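PDB 2B33: protein synthesis inhibitor, putative from Thermotoga maritima, which is a trimeric member of the RutC (YjgF-like) family that may act as a deaminase and can bind calcium. Local coordinates for residues A[60-65]-A[126-131]; A[79-84]-A[105-110]; A[99-104]-A[113-118]. All coordinates share one frame; numbering follows the deposited sequence.

Contact 1: A[60-65]-A[126-131]. With EDO (1,2-ethanediol), chain D.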
loop_
_atom_site.group_PDB
_atom_site.type_symbol
_atom_site.label_atom_id
_atom_site.label_comp_id
_atom_site.label_asym_id
_atom_site.label_seq_id
_atom_site.Cartn_x
_atom_site.Cartn_y
_atom_site.Cartn_z
ATOM N N GLU A 60 18.827 -13.440 3.103
ATOM C CA GLU A 60 18.024 -14.612 2.771
ATOM C C GLU A 60 17.355 -15.171 4.041
ATOM O O GLU A 60 16.174 -15.501 4.028
ATOM C CB GLU A 60 18.866 -15.688 2.078
ATOM C CG GLU A 60 19.381 -15.322 0.664
ATOM C CD GLU A 60 20.756 -14.637 0.626
ATOM O OE1 GLU A 60 21.143 -13.919 1.580
ATOM O OE2 GLU A 60 21.448 -14.820 -0.397
ATOM N N GLU A 61 18.122 -15.247 5.127
ATOM C CA GLU A 61 17.628 -15.697 6.430
ATOM C C GLU A 61 16.564 -14.755 6.996
ATOM O O GLU A 61 15.612 -15.210 7.623
ATOM C CB GLU A 61 18.801 -15.846 7.410
ATOM C CG GLU A 61 19.746 -16.987 7.035
ATOM C CD GLU A 61 20.980 -17.090 7.912
ATOM O OE1 GLU A 61 21.256 -16.152 8.688
ATOM O OE2 GLU A 61 21.683 -18.127 7.815
ATOM N N LYS A 62 16.734 -13.451 6.785
ATOM C CA LYS A 62 15.750 -12.464 7.238
ATOM C C LYS A 62 14.459 -12.538 6.408
ATOM O O LYS A 62 13.368 -12.468 6.961
ATOM C CB LYS A 62 16.345 -11.058 7.233
ATOM C CG LYS A 62 17.458 -10.891 8.273
ATOM C CD LYS A 62 18.208 -9.599 8.120
ATOM C CE LYS A 62 19.433 -9.585 9.021
ATOM N NZ LYS A 62 20.333 -8.450 8.751
ATOM N N THR A 63 14.594 -12.708 5.093
ATOM C CA THR A 63 13.449 -12.852 4.185
ATOM C C THR A 63 12.683 -14.147 4.471
ATOM O O THR A 63 11.452 -14.196 4.345
ATOM C CB THR A 63 13.904 -12.877 2.707
ATOM O OG1 THR A 63 14.687 -11.720 2.430
ATOM C CG2 THR A 63 12.710 -12.916 1.744
ATOM N N GLU A 64 13.415 -15.196 4.825
ATOM C CA GLU A 64 12.813 -16.478 5.173
ATOM C C GLU A 64 11.889 -16.340 6.379
ATOM O O GLU A 64 10.800 -16.896 6.395
ATOM C CB GLU A 64 13.907 -17.496 5.504
ATOM C CG GLU A 64 13.396 -18.903 5.821
ATOM C CD GLU A 64 14.501 -19.864 6.213
ATOM O OE1 GLU A 64 15.563 -19.419 6.713
ATOM O OE2 GLU A 64 14.297 -21.077 6.047
ATOM N N ARG A 65 12.369 -15.622 7.392
ATOM C CA ARG A 65 11.622 -15.372 8.628
ATOM C C ARG A 65 10.370 -14.543 8.349
ATOM O O ARG A 65 9.286 -14.888 8.811
ATOM C CB ARG A 65 12.528 -14.654 9.636
ATOM C CG ARG A 65 11.975 -14.468 11.039
ATOM C CD ARG A 65 11.742 -15.797 11.758
ATOM N NE ARG A 65 10.441 -16.402 11.461
ATOM C CZ ARG A 65 10.043 -17.615 11.849
ATOM N NH1 ARG A 65 10.845 -18.416 12.544
ATOM N NH2 ARG A 65 8.824 -18.044 11.526
ATOM N N ASN A 126 14.630 -1.047 13.279
ATOM C CA ASN A 126 15.748 -0.872 12.332
ATOM C C ASN A 126 16.042 -2.105 11.438
ATOM O O ASN A 126 17.187 -2.349 11.060
ATOM C CB ASN A 126 17.023 -0.342 13.031
ATOM C CG ASN A 126 16.971 1.154 13.315
ATOM O OD1 ASN A 126 16.679 1.962 12.432
ATOM N ND2 ASN A 126 17.313 1.531 14.535
ATOM N N VAL A 127 14.999 -2.855 11.076
ATOM C CA VAL A 127 15.157 -4.012 10.193
ATOM C C VAL A 127 15.378 -3.549 8.745
ATOM O O VAL A 127 15.200 -2.374 8.421
ATOM C CB VAL A 127 13.958 -5.014 10.252
ATOM C CG1 VAL A 127 13.754 -5.509 11.676
ATOM C CG2 VAL A 127 12.671 -4.428 9.652
ATOM N N GLU A 128 15.756 -4.492 7.887
ATOM C CA GLU A 128 16.059 -4.234 6.476
ATOM C C GLU A 128 15.037 -4.802 5.487
ATOM O O GLU A 128 15.128 -4.549 4.285
ATOM C CB GLU A 128 17.446 -4.804 6.198
ATOM C CG GLU A 128 18.526 -4.010 6.941
ATOM C CD GLU A 128 19.528 -4.855 7.683
ATOM O OE1 GLU A 128 19.163 -5.957 8.126
ATOM O OE2 GLU A 128 20.672 -4.379 7.880
ATOM N N ILE A 129 14.061 -5.546 5.986
ATOM C CA ILE A 129 13.056 -6.163 5.128
ATOM C C ILE A 129 11.722 -6.222 5.890
ATOM O O ILE A 129 11.691 -6.521 7.089
ATOM C CB ILE A 129 13.555 -7.573 4.615
ATOM C CG1 ILE A 129 12.554 -8.259 3.686
ATOM C CG2 ILE A 129 13.891 -8.508 5.762
ATOM C CD1 ILE A 129 12.409 -7.609 2.329
ATOM N N GLU A 130 10.643 -5.870 5.192
ATOM C CA GLU A 130 9.295 -5.939 5.736
ATOM C C GLU A 130 8.366 -6.214 4.568
ATOM O O GLU A 130 8.486 -5.566 3.527
ATOM C CB GLU A 130 8.889 -4.652 6.467
ATOM C CG GLU A 130 7.464 -4.696 7.043
ATOM C CD GLU A 130 7.085 -3.481 7.865
ATOM O OE1 GLU A 130 7.958 -2.663 8.187
ATOM O OE2 GLU A 130 5.895 -3.341 8.203
ATOM N N ILE A 131 7.458 -7.178 4.746
ATOM C CA ILE A 131 6.525 -7.586 3.696
ATOM C C ILE A 131 5.088 -7.702 4.225
ATOM O O ILE A 131 4.830 -8.398 5.210
ATOM C CB ILE A 131 6.940 -8.940 3.054
ATOM C CG1 ILE A 131 8.393 -8.874 2.553
ATOM C CG2 ILE A 131 5.971 -9.310 1.912
ATOM C CD1 ILE A 131 8.972 -10.176 2.017
HETATM C C1 EDO D . 13.832 -21.838 2.493
HETATM O O1 EDO D . 13.066 -21.545 3.668
HETATM C C2 EDO D . 13.892 -20.599 1.599
HETATM O O2 EDO D . 15.224 -20.403 1.101
HETATM O O HOH W 1 21.264 -6.204 10.459
#
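Lys62 and Glu128 join the first turns of helix 59-76 to the entry of strand 129-136, where one of the two helices of this YjgF-like alpha/beta fold lies on its mixed sheet. The two long side chains approach each other at a slant. Lys62 runs extended from its helix, its CG anti to the carbonyl carbon (chi1 -67°), and carries its ammonium group beyond the edge of the hydrophobic layer. Glu128 precedes the regular strand; its CB does not face the helix, but a bend at chi2 (133°) turns the carboxylate back to the lysine. Lys62 NZ reaches Glu128 OE1 at 2.8 Å, a hydrogen-bonded salt bridge that takes the syn side of OE1 and tilts 20° out of the carboxylate plane. A water molecule spans the same pair: it accepts from Lys62 NZ at 3.0 Å and donates a weak bond to Glu128 OE2, so OE1 is bound directly and OE2 is linked, weakly, through the water.

Below this salt bridge the contact turns apolar. Ile129 points at the helix, and its CG2 branch lies 3.8 Å from Lys62 CB, so the root of the lysine belongs to the greasy layer while its tip stays polar. Val66 of the same helix and Val89 and Thr91 of the neighbouring strand 84-91 also touch Ile129, which thus lies on the sheet face under the helix. Thr63 is buried and presents its flank: its hydroxyl is satisfied within the helix by the carbonyl of Ile59, and its side chain also meets Val100 and Val103 of helix 97-108. Across the contact, Thr63 OG1 merely packs against the other branch of the isoleucine, 4.3 Å from Ile129 CG1.

Contact 2: A[79-84]-A[105-110]. With EDO (1,2-ethanediol), chain D.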
loop_
_atom_site.group_PDB
_atom_site.type_symbol
_atom_site.label_atom_id
_atom_site.label_comp_id
_atom_site.label_asym_id
_atom_site.label_seq_id
_atom_site.Cartn_x
_atom_site.Cartn_y
_atom_site.Cartn_z
ATOM N N PHE A 79 -6.295 -19.274 5.213
ATOM C CA PHE A 79 -5.787 -18.839 3.909
ATOM C C PHE A 79 -4.447 -19.532 3.644
ATOM O O PHE A 79 -3.879 -20.153 4.541
ATOM C CB PHE A 79 -5.620 -17.312 3.874
ATOM C CG PHE A 79 -6.917 -16.553 3.738
ATOM C CD1 PHE A 79 -7.837 -16.525 4.770
ATOM C CD2 PHE A 79 -7.202 -15.838 2.583
ATOM C CE1 PHE A 79 -9.028 -15.822 4.649
ATOM C CE2 PHE A 79 -8.389 -15.132 2.460
ATOM C CZ PHE A 79 -9.304 -15.129 3.497
ATOM N N SER A 80 -3.966 -19.450 2.406
ATOM C CA SER A 80 -2.677 -20.040 2.028
ATOM C C SER A 80 -1.934 -19.051 1.139
ATOM O O SER A 80 -2.443 -17.971 0.857
ATOM C CB SER A 80 -2.874 -21.390 1.322
ATOM O OG SER A 80 -3.551 -21.253 0.085
ATOM N N LEU A 81 -0.722 -19.408 0.731
ATOM C CA LEU A 81 0.085 -18.547 -0.136
ATOM C C LEU A 81 -0.528 -18.431 -1.528
ATOM O O LEU A 81 -0.330 -17.426 -2.199
ATOM C CB LEU A 81 1.522 -19.067 -0.238
ATOM C CG LEU A 81 2.339 -19.111 1.053
ATOM C CD1 LEU A 81 3.585 -19.943 0.854
ATOM C CD2 LEU A 81 2.714 -17.711 1.532
ATOM N N LYS A 82 -1.269 -19.457 -1.951
ATOM C CA LYS A 82 -1.961 -19.457 -3.250
ATOM C C LYS A 82 -3.108 -18.433 -3.305
ATOM O O LYS A 82 -3.515 -18.016 -4.392
ATOM C CB LYS A 82 -2.486 -20.857 -3.590
ATOM N N ASP A 83 -3.623 -18.048 -2.136
ATOM C CA ASP A 83 -4.669 -17.027 -2.024
ATOM C C ASP A 83 -4.132 -15.585 -2.109
ATOM O O ASP A 83 -4.904 -14.659 -2.362
ATOM C CB ASP A 83 -5.434 -17.211 -0.708
ATOM C CG ASP A 83 -6.148 -18.542 -0.633
ATOM O OD1 ASP A 83 -6.594 -19.054 -1.687
ATOM O OD2 ASP A 83 -6.294 -19.065 0.491
ATOM N N VAL A 84 -2.827 -15.401 -1.922
ATOM C CA VAL A 84 -2.219 -14.065 -1.954
ATOM C C VAL A 84 -2.312 -13.467 -3.357
ATOM O O VAL A 84 -1.905 -14.110 -4.323
ATOM C CB VAL A 84 -0.747 -14.091 -1.485
ATOM C CG1 VAL A 84 -0.078 -12.713 -1.648
ATOM C CG2 VAL A 84 -0.670 -14.523 -0.019
ATOM N N SER A 105 10.759 -16.422 -4.358
ATOM C CA SER A 105 10.368 -17.408 -5.378
ATOM C C SER A 105 10.052 -18.793 -4.824
ATOM O O SER A 105 9.267 -19.531 -5.418
ATOM C CB SER A 105 11.484 -17.598 -6.412
ATOM O OG SER A 105 11.767 -16.408 -7.105
ATOM N N ARG A 106 10.693 -19.157 -3.716
ATOM C CA ARG A 106 10.448 -20.446 -3.065
ATOM C C ARG A 106 9.082 -20.511 -2.371
ATOM O O ARG A 106 8.611 -21.597 -2.060
ATOM C CB ARG A 106 11.592 -20.781 -2.096
ATOM C CG ARG A 106 12.883 -21.110 -2.843
ATOM C CD ARG A 106 14.150 -20.783 -2.069
ATOM N NE ARG A 106 15.325 -20.999 -2.924
ATOM C CZ ARG A 106 16.560 -20.531 -2.707
ATOM N NH1 ARG A 106 16.853 -19.761 -1.652
ATOM N NH2 ARG A 106 17.522 -20.819 -3.583
ATOM N N TYR A 107 8.460 -19.353 -2.139
ATOM C CA TYR A 107 7.112 -19.247 -1.561
ATOM C C TYR A 107 6.049 -18.935 -2.635
ATOM O O TYR A 107 4.994 -19.568 -2.643
ATOM C CB TYR A 107 7.094 -18.188 -0.435
ATOM C CG TYR A 107 7.872 -18.624 0.797
ATOM C CD1 TYR A 107 9.259 -18.595 0.809
ATOM C CD2 TYR A 107 7.220 -19.082 1.940
ATOM C CE1 TYR A 107 9.983 -19.010 1.920
ATOM C CE2 TYR A 107 7.937 -19.501 3.063
ATOM C CZ TYR A 107 9.319 -19.462 3.044
ATOM O OH TYR A 107 10.047 -19.867 4.140
ATOM N N PHE A 108 6.345 -17.988 -3.541
ATOM C CA PHE A 108 5.410 -17.541 -4.607
ATOM C C PHE A 108 5.862 -17.737 -6.081
ATOM O O PHE A 108 5.383 -17.027 -6.975
ATOM C CB PHE A 108 5.107 -16.051 -4.432
ATOM C CG PHE A 108 4.604 -15.674 -3.077
ATOM C CD1 PHE A 108 3.268 -15.848 -2.747
ATOM C CD2 PHE A 108 5.455 -15.086 -2.145
ATOM C CE1 PHE A 108 2.790 -15.478 -1.502
ATOM C CE2 PHE A 108 4.982 -14.708 -0.898
ATOM C CZ PHE A 108 3.646 -14.903 -0.576
ATOM N N GLY A 109 6.767 -18.674 -6.348
ATOM C CA GLY A 109 7.220 -18.926 -7.721
ATOM C C GLY A 109 6.132 -19.497 -8.624
ATOM O O GLY A 109 6.052 -19.158 -9.805
ATOM N N ASP A 110 5.302 -20.372 -8.068
ATOM C CA ASP A 110 4.190 -20.965 -8.802
ATOM C C ASP A 110 3.008 -20.006 -8.882
ATOM O O ASP A 110 2.446 -19.781 -9.952
ATOM C CB ASP A 110 3.694 -22.236 -8.093
ATOM C CG ASP A 110 4.753 -23.322 -7.987
ATOM O OD1 ASP A 110 5.770 -23.260 -8.715
ATOM O OD2 ASP A 110 4.556 -24.250 -7.171
HETATM C C1 EDO D . 13.832 -21.838 2.493
HETATM O O1 EDO D . 13.066 -21.545 3.668
HETATM C C2 EDO D . 13.892 -20.599 1.599
HETATM O O2 EDO D . 15.224 -20.403 1.101
#
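Leu81 sets one methyl against Tyr107 and the other against Phe108, closing the turn before strand 84-91 against the C-terminal end of helix 97-108, the helix of a beta-alpha-beta unit in this YjgF-like fold. Its CG stands anti to the carbonyl carbon (chi1 -62°), and the two methyls part company. CD1 goes to Tyr107, lying near the plane of the phenol ring at its edge, 3.9 Å from Tyr107 CD2, and also rests near the tyrosine carbonyl. CD2 meets the far end of the other ring, 3.6 Å from Phe108 CZ, with the leucine and phenylalanine side chains crossing at about a right angle.

Phe108 starts from a backbone position that does not aim at the turn; chi1 of -54° swings the ring across, and its CE1-CZ end enters the angle between Leu81 and Val84. Val84 offers CB to the ring, 3.8 Å from Phe108 CE1, with its two methyls about equally far from the same ring atom. Leu67 and Leu74 of helix 59-76 extend this apolar cluster, and Tyr104 and Pro113 also touch Phe108.

The turn is braced from within: Ser80 N donates to Asp83 OD2 at 3.0 Å, from above the carboxylate plane, while Asp83 N returns to Ser80 O. Tyr107, whose ring packs against the leucine, reaches helix 59-76, where its hydroxyl hydrogen-bonds Glu68. Beyond the apolar cluster the extended Arg106 touches a 1,2-ethanediol molecule, probably from the crystallisation liquor, through one bent bond: Arg106 NH1 donates to EDO O2 at 3.3 Å, with 138° at the hydrogen.

Contact 3: A[99-104]-A[113-118]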
loop_
_atom_site.group_PDB
_atom_site.type_symbol
_atom_site.label_atom_id
_atom_site.label_comp_id
_atom_site.label_asym_id
_atom_site.label_seq_id
_atom_site.Cartn_x
_atom_site.Cartn_y
_atom_site.Cartn_z
ATOM N N ARG A 99 18.645 -11.290 -4.120
ATOM C CA ARG A 99 18.615 -12.290 -3.039
ATOM C C ARG A 99 17.251 -12.430 -2.355
ATOM O O ARG A 99 16.885 -13.527 -1.948
ATOM C CB ARG A 99 19.709 -11.998 -2.008
ATOM C CG ARG A 99 21.119 -12.249 -2.546
ATOM C CD ARG A 99 22.189 -11.742 -1.590
ATOM N NE ARG A 99 22.198 -10.275 -1.520
ATOM C CZ ARG A 99 22.787 -9.551 -0.564
ATOM N NH1 ARG A 99 23.443 -10.113 0.440
ATOM N NH2 ARG A 99 22.718 -8.236 -0.614
ATOM N N VAL A 100 16.513 -11.328 -2.216
ATOM C CA VAL A 100 15.168 -11.368 -1.643
ATOM C C VAL A 100 14.258 -12.134 -2.602
ATOM O O VAL A 100 13.492 -12.985 -2.162
ATOM C CB VAL A 100 14.582 -9.942 -1.352
ATOM C CG1 VAL A 100 13.062 -9.998 -1.057
ATOM C CG2 VAL A 100 15.313 -9.278 -0.180
ATOM N N ASN A 101 14.354 -11.830 -3.898
ATOM C CA ASN A 101 13.577 -12.525 -4.924
ATOM C C ASN A 101 13.842 -14.025 -4.946
ATOM O O ASN A 101 12.930 -14.810 -5.201
ATOM C CB ASN A 101 13.854 -11.961 -6.326
ATOM C CG ASN A 101 13.226 -10.595 -6.561
ATOM O OD1 ASN A 101 12.703 -9.960 -5.650
ATOM N ND2 ASN A 101 13.280 -10.140 -7.801
ATOM N N GLU A 102 15.094 -14.402 -4.690
ATOM C CA GLU A 102 15.529 -15.802 -4.667
ATOM C C GLU A 102 14.747 -16.586 -3.611
ATOM O O GLU A 102 14.203 -17.647 -3.897
ATOM C CB GLU A 102 17.040 -15.837 -4.389
ATOM C CG GLU A 102 17.739 -17.179 -4.483
ATOM C CD GLU A 102 19.259 -17.054 -4.330
ATOM O OE1 GLU A 102 19.758 -15.977 -3.927
ATOM O OE2 GLU A 102 19.967 -18.041 -4.615
ATOM N N VAL A 103 14.675 -16.040 -2.400
ATOM C CA VAL A 103 13.924 -16.659 -1.300
ATOM C C VAL A 103 12.405 -16.531 -1.540
ATOM O O VAL A 103 11.655 -17.467 -1.286
ATOM C CB VAL A 103 14.297 -16.037 0.081
ATOM C CG1 VAL A 103 13.500 -16.696 1.203
ATOM C CG2 VAL A 103 15.808 -16.159 0.350
ATOM N N TYR A 104 11.976 -15.367 -2.024
ATOM C CA TYR A 104 10.575 -15.074 -2.331
ATOM C C TYR A 104 9.991 -16.095 -3.316
ATOM O O TYR A 104 8.876 -16.573 -3.121
ATOM C CB TYR A 104 10.480 -13.656 -2.904
ATOM C CG TYR A 104 9.096 -13.102 -3.119
ATOM C CD1 TYR A 104 8.382 -13.399 -4.267
ATOM C CD2 TYR A 104 8.524 -12.228 -2.201
ATOM C CE1 TYR A 104 7.123 -12.882 -4.486
ATOM C CE2 TYR A 104 7.266 -11.697 -2.416
ATOM C CZ TYR A 104 6.567 -12.028 -3.564
ATOM O OH TYR A 104 5.309 -11.521 -3.802
ATOM N N PRO A 113 1.792 -13.595 -7.287
ATOM C CA PRO A 113 0.881 -12.490 -7.034
ATOM C C PRO A 113 1.432 -11.174 -7.557
ATOM O O PRO A 113 2.615 -11.090 -7.899
ATOM C CB PRO A 113 0.807 -12.436 -5.508
ATOM C CG PRO A 113 2.054 -13.018 -5.033
ATOM C CD PRO A 113 2.489 -14.021 -6.060
ATOM N N ALA A 114 0.579 -10.152 -7.597
ATOM C CA ALA A 114 1.007 -8.811 -8.002
ATOM C C ALA A 114 1.958 -8.318 -6.921
ATOM O O ALA A 114 1.855 -8.753 -5.773
ATOM C CB ALA A 114 -0.181 -7.885 -8.131
ATOM N N ARG A 115 2.890 -7.432 -7.278
ATOM C CA ARG A 115 3.876 -6.960 -6.316
ATOM C C ARG A 115 4.480 -5.581 -6.601
ATOM O O ARG A 115 4.555 -5.148 -7.747
ATOM C CB ARG A 115 5.015 -7.985 -6.255
ATOM C CG ARG A 115 6.017 -7.776 -5.136
ATOM C CD ARG A 115 7.123 -8.806 -5.161
ATOM N NE ARG A 115 8.022 -8.642 -6.306
ATOM C CZ ARG A 115 9.139 -9.342 -6.508
ATOM N NH1 ARG A 115 9.534 -10.271 -5.634
ATOM N NH2 ARG A 115 9.879 -9.110 -7.593
ATOM N N SER A 116 4.875 -4.903 -5.522
ATOM C CA SER A 116 5.661 -3.659 -5.554
ATOM C C SER A 116 6.818 -3.892 -4.588
ATOM O O SER A 116 6.636 -4.457 -3.515
ATOM C CB SER A 116 4.866 -2.426 -5.131
ATOM O OG SER A 116 4.032 -1.964 -6.171
ATOM N N PHE A 117 8.010 -3.473 -4.996
ATOM C CA PHE A 117 9.225 -3.645 -4.225
ATOM C C PHE A 117 9.836 -2.249 -4.178
ATOM O O PHE A 117 10.246 -1.723 -5.218
ATOM C CB PHE A 117 10.125 -4.629 -4.966
ATOM C CG PHE A 117 11.181 -5.291 -4.115
ATOM C CD1 PHE A 117 12.175 -4.554 -3.489
ATOM C CD2 PHE A 117 11.229 -6.673 -4.022
ATOM C CE1 PHE A 117 13.159 -5.181 -2.740
ATOM C CE2 PHE A 117 12.206 -7.297 -3.285
ATOM C CZ PHE A 117 13.174 -6.559 -2.646
ATOM N N VAL A 118 9.866 -1.644 -2.987
ATOM C CA VAL A 118 10.402 -0.285 -2.793
ATOM C C VAL A 118 11.372 -0.244 -1.619
ATOM O O VAL A 118 11.274 -1.057 -0.699
ATOM C CB VAL A 118 9.278 0.773 -2.583
ATOM C CG1 VAL A 118 8.391 0.831 -3.798
ATOM C CG2 VAL A 118 8.440 0.491 -1.326
HETATM O O HOH W 2 4.729 -11.784 -6.368
#
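Tyr104 and Arg115 both set CG anti to the backbone N, at chi1 -172° and -170°; each extends toward the other's segment, and the two slide past each other in opposite directions. The arginine runs on extended until a bend at chi3 brings NH1 over the tyrosine ring. Arg115 NH1 sits above the middle of one ring face, and Arg115 CZ lies 4.7 Å from the centroid of the Tyr104 ring, close to the ring normal: a cation-pi contact, although the two planes are steeply inclined rather than stacked. The same NH1 gives a weak, bent hydrogen bond to Asn101 OD1 at 3.2 Å. Phe117 CD2 lies over the guanidinium, so the buried charge is held among a ring face, an amide and a second aromatic side chain.

The contact closes a beta-alpha-beta unit of strand 84-91, helix 97-108 and strand 114-119. The axes of helix segment 99-104 and strand segment 114-118 run roughly antiparallel (149°), 12.2 Å apart at closest approach, and are bridged here by long side chains. Nearer the start of the helix the filling is apolar: Val100 CG1 lies 3.6 Å from Phe117 CE2, near the plane of the phenyl ring at its edge, and Phe97 meets that ring edge-to-face. The third subunit covers the outer strand, where its Ser42 OG accepts from Arg115 N and its Tyr29 packs on the arginine. At the other end one water links the segments, accepting from Tyr104 OH at 2.6 Å and donating to Pro113 O at 2.7 Å.

Overall arrangement
Contacts 1 and 3 have centres about 11 Å apart and meet where the two helices pack, with Thr63 OG1 3.6 Å from Val100 CG2. Contact 2, about 12 Å from contact 3, shares helix 97-108 with it, and Phe108 CB lies 3.7 Å from Pro113 CD. Contacts 1 and 2, about 17 Å apart, are bridged by one 1,2-ethanediol held by Glu64 and Arg106. Contacts 2 and 3 both border the third subunit. The side chain of Asp48, a calcium ligand although no calcium is bound to this chain, is about 11 Å from that of Lys62, and Arg65 in the same segment forms a long, weak ion pair with it; contacts 2 and 3 lie away from the calcium site.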